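PDB 4Q6U: Rv3651-like N-terminal domain-containing protein from Mycobacterium tuberculosis, which is a triple sensor-domain protein that probably detects a signal through its domains. Local coordinates for the interface of chains A and B. Sequence-based numbering; all coordinates share one arbitrary frame. Chains: chain A/B, Uncharacterized protein.

Contact 1: the interface of chains A and B. Residues chain A 153, 227, 229-230, 233; chain B 153, 227, 229-230, 233.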
loop_
_atom_site.group_PDB
_atom_site.type_symbol
_atom_site.label_atom_id
_atom_site.label_comp_id
_atom_site.label_asym_id
_atom_site.label_seq_id
_atom_site.Cartn_x
_atom_site.Cartn_y
_atom_site.Cartn_z
ATOM N N LEU A 153 -3.405 8.078 3.490
ATOM C CA LEU A 153 -2.031 8.023 2.988
ATOM C C LEU A 153 -1.989 8.077 1.463
ATOM O O LEU A 153 -2.925 7.626 0.796
ATOM C CB LEU A 153 -1.337 6.740 3.470
ATOM C CG LEU A 153 -1.286 6.526 4.986
ATOM C CD1 LEU A 153 -0.556 5.235 5.331
ATOM C CD2 LEU A 153 -0.616 7.698 5.636
ATOM N N ASP A 227 -3.582 -2.182 0.676
ATOM C CA ASP A 227 -2.704 -1.735 1.753
ATOM C C ASP A 227 -3.078 -2.409 3.085
ATOM O O ASP A 227 -3.842 -1.871 3.886
ATOM C CB ASP A 227 -2.758 -0.200 1.878
ATOM C CG ASP A 227 -1.541 0.372 2.597
ATOM O OD1 ASP A 227 -0.897 -0.390 3.358
ATOM O OD2 ASP A 227 -1.249 1.586 2.430
ATOM N N ALA A 229 -1.027 -3.027 5.607
ATOM C CA ALA A 229 -0.418 -2.295 6.724
ATOM C C ALA A 229 -1.279 -1.118 7.180
ATOM O O ALA A 229 -1.384 -0.840 8.379
ATOM C CB ALA A 229 0.985 -1.815 6.344
ATOM N N GLN A 230 -1.893 -0.422 6.232
ATOM C CA GLN A 230 -2.768 0.706 6.531
ATOM C C GLN A 230 -3.958 0.249 7.361
ATOM O O GLN A 230 -4.369 0.904 8.313
ATOM C CB GLN A 230 -3.239 1.359 5.227
ATOM C CG GLN A 230 -3.932 2.699 5.385
ATOM C CD GLN A 230 -4.130 3.420 4.055
ATOM O OE1 GLN A 230 -3.585 3.025 3.017
ATOM N NE2 GLN A 230 -4.918 4.481 4.086
ATOM N N LEU A 233 -2.759 -0.415 10.803
ATOM C CA LEU A 233 -2.468 0.852 11.457
ATOM C C LEU A 233 -3.760 1.496 11.947
ATOM O O LEU A 233 -3.816 2.053 13.044
ATOM C CB LEU A 233 -1.725 1.781 10.493
ATOM C CG LEU A 233 -0.685 2.742 11.057
ATOM C CD1 LEU A 233 0.303 2.009 11.969
ATOM C CD2 LEU A 233 0.035 3.423 9.889
ATOM N N LEU B 153 5.069 -8.033 3.481
ATOM C CA LEU B 153 3.710 -8.012 2.948
ATOM C C LEU B 153 3.711 -8.134 1.424
ATOM O O LEU B 153 4.636 -7.680 0.762
ATOM C CB LEU B 153 3.000 -6.712 3.357
ATOM C CG LEU B 153 3.002 -6.408 4.860
ATOM C CD1 LEU B 153 2.252 -5.097 5.109
ATOM C CD2 LEU B 153 2.381 -7.530 5.637
ATOM N N ASP B 227 5.504 2.392 0.716
ATOM C CA ASP B 227 4.596 1.870 1.736
ATOM C C ASP B 227 4.899 2.506 3.094
ATOM O O ASP B 227 5.599 1.929 3.924
ATOM C CB ASP B 227 4.708 0.341 1.828
ATOM C CG ASP B 227 3.520 -0.298 2.546
ATOM O OD1 ASP B 227 2.790 0.429 3.259
ATOM O OD2 ASP B 227 3.326 -1.538 2.410
ATOM N N ALA B 229 2.787 3.115 5.534
ATOM C CA ALA B 229 2.140 2.395 6.633
ATOM C C ALA B 229 3.007 1.231 7.121
ATOM O O ALA B 229 3.130 0.979 8.327
ATOM C CB ALA B 229 0.767 1.898 6.212
ATOM N N GLN B 230 3.621 0.518 6.183
ATOM C CA GLN B 230 4.481 -0.600 6.562
ATOM C C GLN B 230 5.711 -0.100 7.326
ATOM O O GLN B 230 6.153 -0.746 8.266
ATOM C CB GLN B 230 4.894 -1.426 5.331
ATOM C CG GLN B 230 5.973 -2.506 5.589
ATOM C CD GLN B 230 5.491 -3.702 6.426
ATOM O OE1 GLN B 230 4.505 -3.615 7.162
ATOM N NE2 GLN B 230 6.201 -4.828 6.310
ATOM N N LEU B 233 4.458 0.582 10.753
ATOM C CA LEU B 233 4.175 -0.672 11.452
ATOM C C LEU B 233 5.461 -1.324 11.961
ATOM O O LEU B 233 5.531 -1.801 13.105
ATOM C CB LEU B 233 3.417 -1.621 10.511
ATOM C CG LEU B 233 2.228 -2.395 11.053
ATOM C CD1 LEU B 233 1.215 -1.437 11.665
ATOM C CD2 LEU B 233 1.598 -3.180 9.920
HETATM O O HOH W 1 0.638 -2.301 2.965
HETATM O O HOH W 2 1.178 2.381 2.873
#
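A:Ala229 CB and B:Ala229 CB meet methyl to methyl at 3.7 Å where the two copies of helix 228-235 pass each other. Each methyl also presses on the backbone of the opposite helix: A:Ala229 CB lies 3.5 Å from the amide N of B:Gln230. The short side chain lets the helix backbones come close, and this is the tight part of the contact. Leucines close round it. CD1 of A:Leu153 touches CB of B:Ala229 at 3.7 Å. A:Leu233 and B:Leu233 lie antiparallel, and their CD1 methyls meet at 3.6 Å.

The other side is polar and wet. The carboxylates of A:Asp227 and B:Asp227 pass at a slant, planes 77° apart, with their OD1 atoms 3.8 Å from each other. Two waters fill in between them. Water 1 lies 2.5 Å from A:Asp227 OD1 and also reaches B:Asp227 OD2 and the backbone N of A:Ala229. Water 2 makes the equivalent contacts with the chains exchanged. The waters may ease the repulsion expected between two acids. CG of A:Asp227 is anti to its backbone N (chi1 -159°). A:Asp227 OD1 accepts the amide N of A:Gln230 at 3.0 Å, from above the carboxylate plane, as the N-cap of helix 228-235. The patch joins two identical helices about a two-fold axis and may help hold a dimer, if the deposited pair is the biological one.

Contact 2: the interface of chains A and B. Residues chain A 153-154, 157-159, 161, 245, 321; chain B 226, 228, 231.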
loop_
_atom_site.group_PDB
_atom_site.type_symbol
_atom_site.label_atom_id
_atom_site.label_comp_id
_atom_site.label_asym_id
_atom_site.label_seq_id
_atom_site.Cartn_x
_atom_site.Cartn_y
_atom_site.Cartn_z
ATOM N N LEU A 153 -3.405 8.078 3.490
ATOM C CA LEU A 153 -2.031 8.023 2.988
ATOM C C LEU A 153 -1.989 8.077 1.463
ATOM O O LEU A 153 -2.925 7.626 0.796
ATOM C CB LEU A 153 -1.337 6.740 3.470
ATOM C CG LEU A 153 -1.286 6.526 4.986
ATOM C CD1 LEU A 153 -0.556 5.235 5.331
ATOM C CD2 LEU A 153 -0.616 7.698 5.636
ATOM N N ASN A 154 -0.895 8.594 0.909
ATOM C CA ASN A 154 -0.806 8.774 -0.536
ATOM C C ASN A 154 0.562 8.416 -1.133
ATOM O O ASN A 154 1.555 8.346 -0.408
ATOM C CB ASN A 154 -1.160 10.234 -0.873
ATOM C CG ASN A 154 -2.643 10.426 -1.101
ATOM O OD1 ASN A 154 -3.200 9.930 -2.076
ATOM N ND2 ASN A 154 -3.294 11.133 -0.192
ATOM N N GLU A 157 4.275 9.939 -0.332
ATOM C CA GLU A 157 4.158 10.772 0.862
ATOM C C GLU A 157 5.388 10.550 1.770
ATOM O O GLU A 157 5.803 11.442 2.504
ATOM C CB GLU A 157 2.849 10.457 1.610
ATOM C CG GLU A 157 2.618 11.315 2.853
ATOM C CD GLU A 157 1.154 11.363 3.278
ATOM O OE1 GLU A 157 0.794 12.234 4.098
ATOM O OE2 GLU A 157 0.356 10.533 2.799
ATOM N N THR A 158 5.958 9.352 1.708
ATOM C CA THR A 158 7.201 9.054 2.410
ATOM C C THR A 158 8.300 10.058 2.043
ATOM O O THR A 158 9.013 10.552 2.924
ATOM C CB THR A 158 7.677 7.617 2.111
ATOM O OG1 THR A 158 6.693 6.689 2.589
ATOM C CG2 THR A 158 8.995 7.338 2.808
ATOM N N GLN A 159 8.405 10.374 0.754
ATOM C CA GLN A 159 9.401 11.328 0.242
ATOM C C GLN A 159 9.108 12.762 0.665
ATOM O O GLN A 159 10.027 13.544 0.900
ATOM C CB GLN A 159 9.477 11.270 -1.289
ATOM C CG GLN A 159 10.232 10.050 -1.844
ATOM C CD GLN A 159 9.633 8.733 -1.385
ATOM O OE1 GLN A 159 8.461 8.449 -1.641
ATOM N NE2 GLN A 159 10.434 7.926 -0.680
ATOM N N LEU A 161 7.611 13.466 3.502
ATOM C CA LEU A 161 8.001 13.496 4.915
ATOM C C LEU A 161 9.526 13.529 5.063
ATOM O O LEU A 161 10.056 14.222 5.941
ATOM C CB LEU A 161 7.405 12.294 5.667
ATOM C CG LEU A 161 5.881 12.394 5.746
ATOM C CD1 LEU A 161 5.292 11.044 6.113
ATOM C CD2 LEU A 161 5.472 13.446 6.768
ATOM N N LEU A 245 3.025 11.932 13.144
ATOM C CA LEU A 245 4.450 11.861 12.854
ATOM C C LEU A 245 5.051 13.211 13.186
ATOM O O LEU A 245 4.479 14.248 12.837
ATOM C CB LEU A 245 4.721 11.508 11.396
ATOM C CG LEU A 245 4.154 10.150 10.946
ATOM C CD1 LEU A 245 4.337 9.929 9.444
ATOM C CD2 LEU A 245 4.819 9.032 11.745
ATOM N N LEU A 321 12.045 6.337 7.377
ATOM C CA LEU A 321 11.338 6.728 6.153
ATOM C C LEU A 321 12.134 6.348 4.913
ATOM O O LEU A 321 11.584 5.858 3.933
ATOM C CB LEU A 321 11.071 8.242 6.139
ATOM C CG LEU A 321 10.226 8.837 7.268
ATOM C CD1 LEU A 321 10.343 10.375 7.293
ATOM C CD2 LEU A 321 8.766 8.392 7.127
ATOM N N ASP B 226 6.801 1.635 -2.222
ATOM C CA ASP B 226 6.276 2.828 -1.559
ATOM C C ASP B 226 5.168 2.439 -0.572
ATOM O O ASP B 226 4.035 2.173 -0.975
ATOM C CB ASP B 226 5.763 3.817 -2.615
ATOM C CG ASP B 226 5.241 5.110 -2.011
ATOM O OD1 ASP B 226 5.900 5.685 -1.116
ATOM O OD2 ASP B 226 4.162 5.555 -2.443
ATOM N N LEU B 228 4.372 3.707 3.294
ATOM C CA LEU B 228 4.568 4.459 4.534
ATOM C C LEU B 228 3.968 3.696 5.724
ATOM O O LEU B 228 4.575 3.622 6.795
ATOM C CB LEU B 228 3.937 5.852 4.387
ATOM C CG LEU B 228 3.899 6.838 5.564
ATOM C CD1 LEU B 228 5.294 7.118 6.101
ATOM C CD2 LEU B 228 3.265 8.129 5.068
ATOM N N ARG B 231 6.244 1.061 6.953
ATOM C CA ARG B 231 7.397 1.591 7.666
ATOM C C ARG B 231 7.007 1.992 9.101
ATOM O O ARG B 231 7.762 1.781 10.045
ATOM C CB ARG B 231 7.991 2.770 6.901
ATOM C CG ARG B 231 8.671 2.351 5.596
ATOM C CD ARG B 231 9.099 3.547 4.750
ATOM N NE ARG B 231 9.895 3.130 3.597
ATOM C CZ ARG B 231 11.198 2.859 3.645
ATOM N NH1 ARG B 231 11.863 2.967 4.789
ATOM N NH2 ARG B 231 11.838 2.481 2.549
HETATM O O HOH W 3 4.806 6.885 0.795
#
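The start of helix 228-235 of chain B docks here on helix 157-165 and nearby loops of chain A. B:Leu228 is the main plug. Its CG is anti to the backbone N (chi1 176°), which sends the two methyls forward among the chain A side chains. B:Leu228 CD2 meets A:Leu161 CD1 at 3.7 Å, the two leucines roughly perpendicular. B:Leu228 CD2 also touches the aliphatic CG of A:Glu157 at 3.9 Å, and CD2 of A:Leu153. The other methyl, B:Leu228 CD1, lies 3.8 Å from A:Leu321 CD2. These two leucines are parallel neighbours. A:Thr158 runs antiparallel alongside B:Leu228, and its hydroxyl OG1 comes within 3.4 Å of B:Leu228 CB.

That hydroxyl also serves a polar bridge. Water 3 lies 2.6 Å from A:Thr158 OG1 and is also held by the A:Thr158 backbone N. It leads on to the carboxylate OD1 of B:Asp226, but this aspartate is poorly ordered, so the bridge is less certain. Within chain A, A:Glu157 OE2 accepts the backbone N of A:Asn154 at 3.0 Å, nearly along the C-O axis. This bond probably steadies the A:Glu157 side chain, whose CG packs on B:Leu228. On the far flank, A:Leu321 O sits over the flat face of the B:Arg231 guanidinium. B:Arg231 NH1 is 3.0 Å from A:Leu321 O, but its N-H does not point at the oxygen, and no hydrogen bond forms.

Contact 3: the interface of chains A and B. Residues chain A 233, 236, 245, 257, 319, 329; chain B 229, 232-233, 236.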
loop_
_atom_site.group_PDB
_atom_site.type_symbol
_atom_site.label_atom_id
_atom_site.label_comp_id
_atom_site.label_asym_id
_atom_site.label_seq_id
_atom_site.Cartn_x
_atom_site.Cartn_y
_atom_site.Cartn_z
ATOM N N LEU A 233 -2.759 -0.415 10.803
ATOM C CA LEU A 233 -2.468 0.852 11.457
ATOM C C LEU A 233 -3.760 1.496 11.947
ATOM O O LEU A 233 -3.816 2.053 13.044
ATOM C CB LEU A 233 -1.725 1.781 10.493
ATOM C CG LEU A 233 -0.685 2.742 11.057
ATOM C CD1 LEU A 233 0.303 2.009 11.969
ATOM C CD2 LEU A 233 0.035 3.423 9.889
ATOM N N LEU A 236 -5.230 -0.011 15.026
ATOM C CA LEU A 236 -4.484 0.318 16.243
ATOM C C LEU A 236 -4.922 1.654 16.854
ATOM O O LEU A 236 -4.354 2.112 17.854
ATOM C CB LEU A 236 -2.981 0.347 15.944
ATOM C CG LEU A 236 -2.287 -1.020 15.962
ATOM C CD1 LEU A 236 -0.918 -0.983 15.301
ATOM C CD2 LEU A 236 -2.183 -1.543 17.404
ATOM N N LEU A 245 3.025 11.932 13.144
ATOM C CA LEU A 245 4.450 11.861 12.854
ATOM C C LEU A 245 5.051 13.211 13.186
ATOM O O LEU A 245 4.479 14.248 12.837
ATOM C CB LEU A 245 4.721 11.508 11.396
ATOM C CG LEU A 245 4.154 10.150 10.946
ATOM C CD1 LEU A 245 4.337 9.929 9.444
ATOM C CD2 LEU A 245 4.819 9.032 11.745
ATOM N N LEU A 257 -2.137 10.925 11.994
ATOM C CA LEU A 257 -2.542 9.597 11.548
ATOM C C LEU A 257 -3.961 9.289 12.011
ATOM O O LEU A 257 -4.636 8.417 11.467
ATOM C CB LEU A 257 -1.557 8.537 12.067
ATOM C CG LEU A 257 -0.119 8.720 11.586
ATOM C CD1 LEU A 257 0.759 7.642 12.161
ATOM C CD2 LEU A 257 -0.043 8.693 10.042
ATOM N N ILE A 319 10.603 5.879 13.392
ATOM C CA ILE A 319 10.190 5.385 12.081
ATOM C C ILE A 319 11.281 5.665 11.054
ATOM O O ILE A 319 11.779 6.791 10.962
ATOM C CB ILE A 319 8.883 6.050 11.602
ATOM C CG1 ILE A 319 7.808 5.973 12.687
ATOM C CG2 ILE A 319 8.394 5.420 10.299
ATOM C CD1 ILE A 319 7.492 4.582 13.161
ATOM N N LEU A 329 7.129 8.611 15.492
ATOM C CA LEU A 329 5.703 8.383 15.643
ATOM C C LEU A 329 5.321 8.697 17.084
ATOM O O LEU A 329 5.822 8.036 18.002
ATOM C CB LEU A 329 5.352 6.929 15.308
ATOM C CG LEU A 329 3.933 6.526 15.711
ATOM C CD1 LEU A 329 2.932 7.192 14.784
ATOM C CD2 LEU A 329 3.768 5.002 15.722
ATOM N N ALA B 229 2.787 3.115 5.534
ATOM C CA ALA B 229 2.140 2.395 6.633
ATOM C C ALA B 229 3.007 1.231 7.121
ATOM O O ALA B 229 3.130 0.979 8.327
ATOM C CB ALA B 229 0.767 1.898 6.212
ATOM N N ILE B 232 5.812 2.544 9.248
ATOM C CA ILE B 232 5.276 2.881 10.562
ATOM C C ILE B 232 5.050 1.588 11.381
ATOM O O ILE B 232 5.442 1.494 12.539
ATOM C CB ILE B 232 3.967 3.699 10.412
ATOM C CG1 ILE B 232 4.276 5.068 9.748
ATOM C CG2 ILE B 232 3.304 3.930 11.762
ATOM C CD1 ILE B 232 3.042 5.850 9.394
ATOM N N LEU B 233 4.458 0.582 10.753
ATOM C CA LEU B 233 4.175 -0.672 11.452
ATOM C C LEU B 233 5.461 -1.324 11.961
ATOM O O LEU B 233 5.531 -1.801 13.105
ATOM C CB LEU B 233 3.417 -1.621 10.511
ATOM C CG LEU B 233 2.228 -2.395 11.053
ATOM C CD1 LEU B 233 1.215 -1.437 11.665
ATOM C CD2 LEU B 233 1.598 -3.180 9.920
ATOM N N LEU B 236 6.826 0.190 15.038
ATOM C CA LEU B 236 6.099 -0.144 16.266
ATOM C C LEU B 236 6.569 -1.461 16.895
ATOM O O LEU B 236 6.100 -1.851 17.982
ATOM C CB LEU B 236 4.593 -0.218 15.988
ATOM C CG LEU B 236 3.870 1.120 15.831
ATOM C CD1 LEU B 236 2.483 0.909 15.238
ATOM C CD2 LEU B 236 3.780 1.819 17.200
#
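B:Ile232 holds CG1 anti to its carbonyl carbon (chi1 -65°) and reaches CD1 out in an extended chain (chi2 172°), while CG2 turns toward A:Leu233. Both branches bear on A:Leu233, and CD1 reaches on to A:Leu257. The contact joins the Rv3651-like C-terminal domains of the two chains, and B:Ile232 comes to it from helix 228-235. B:Ile232 CG2 meets A:Leu233 CD1 at 3.6 Å, with the side chains turned roughly perpendicular. A:Leu233 CD2 lies near both CG2 and CD1, so the leucine uses both of its methyls against the isoleucine. The CD1 tip of B:Ile232 points at A:Leu257 CD1, end to end at 4.0 Å. From strand 309-320, A:Ile319 comes to the backbone side: its CD1 is 3.8 Å from B:Ile232 CA and also close to the carbonyl O.

Farther along the chain, B:Leu236 follows the helix end. Its CG is anti to the carbonyl carbon (chi1 -76°), and its methyls part toward different partners. B:Leu236 CD2 packs on A:Leu329 CD2 of strand 325-333 at 3.5 Å, one side chain laid across the other. CD1 turns toward the matching residue of the other chain, and the CD1 methyls of B:Leu236 and A:Leu236 meet tip to tip at 3.9 Å. B:Leu236 CD1 also approaches A:Leu233 CD1 at 4.1 Å.

Helix 228-235 runs through all three contacts. The C-alpha centres of contact 1 and contact 3 are about 8 Å apart, and contact 2 is about 10 Å from each. A:Leu153 belongs to contacts 1 and 2. A:Leu233, B:Ala229 and B:Leu233 belong to contacts 1 and 3. A:Leu245 lies at the margin of contacts 2 and 3. Contacts 1 and 3 both include residue pairs that meet their own copies across the two-fold. Contact 2 lies to one side, and its twin lies on the other. The shared residues suggest one continuous, mainly apolar surface with water at its polar edges. The deposited pair may or may not be the biological dimer.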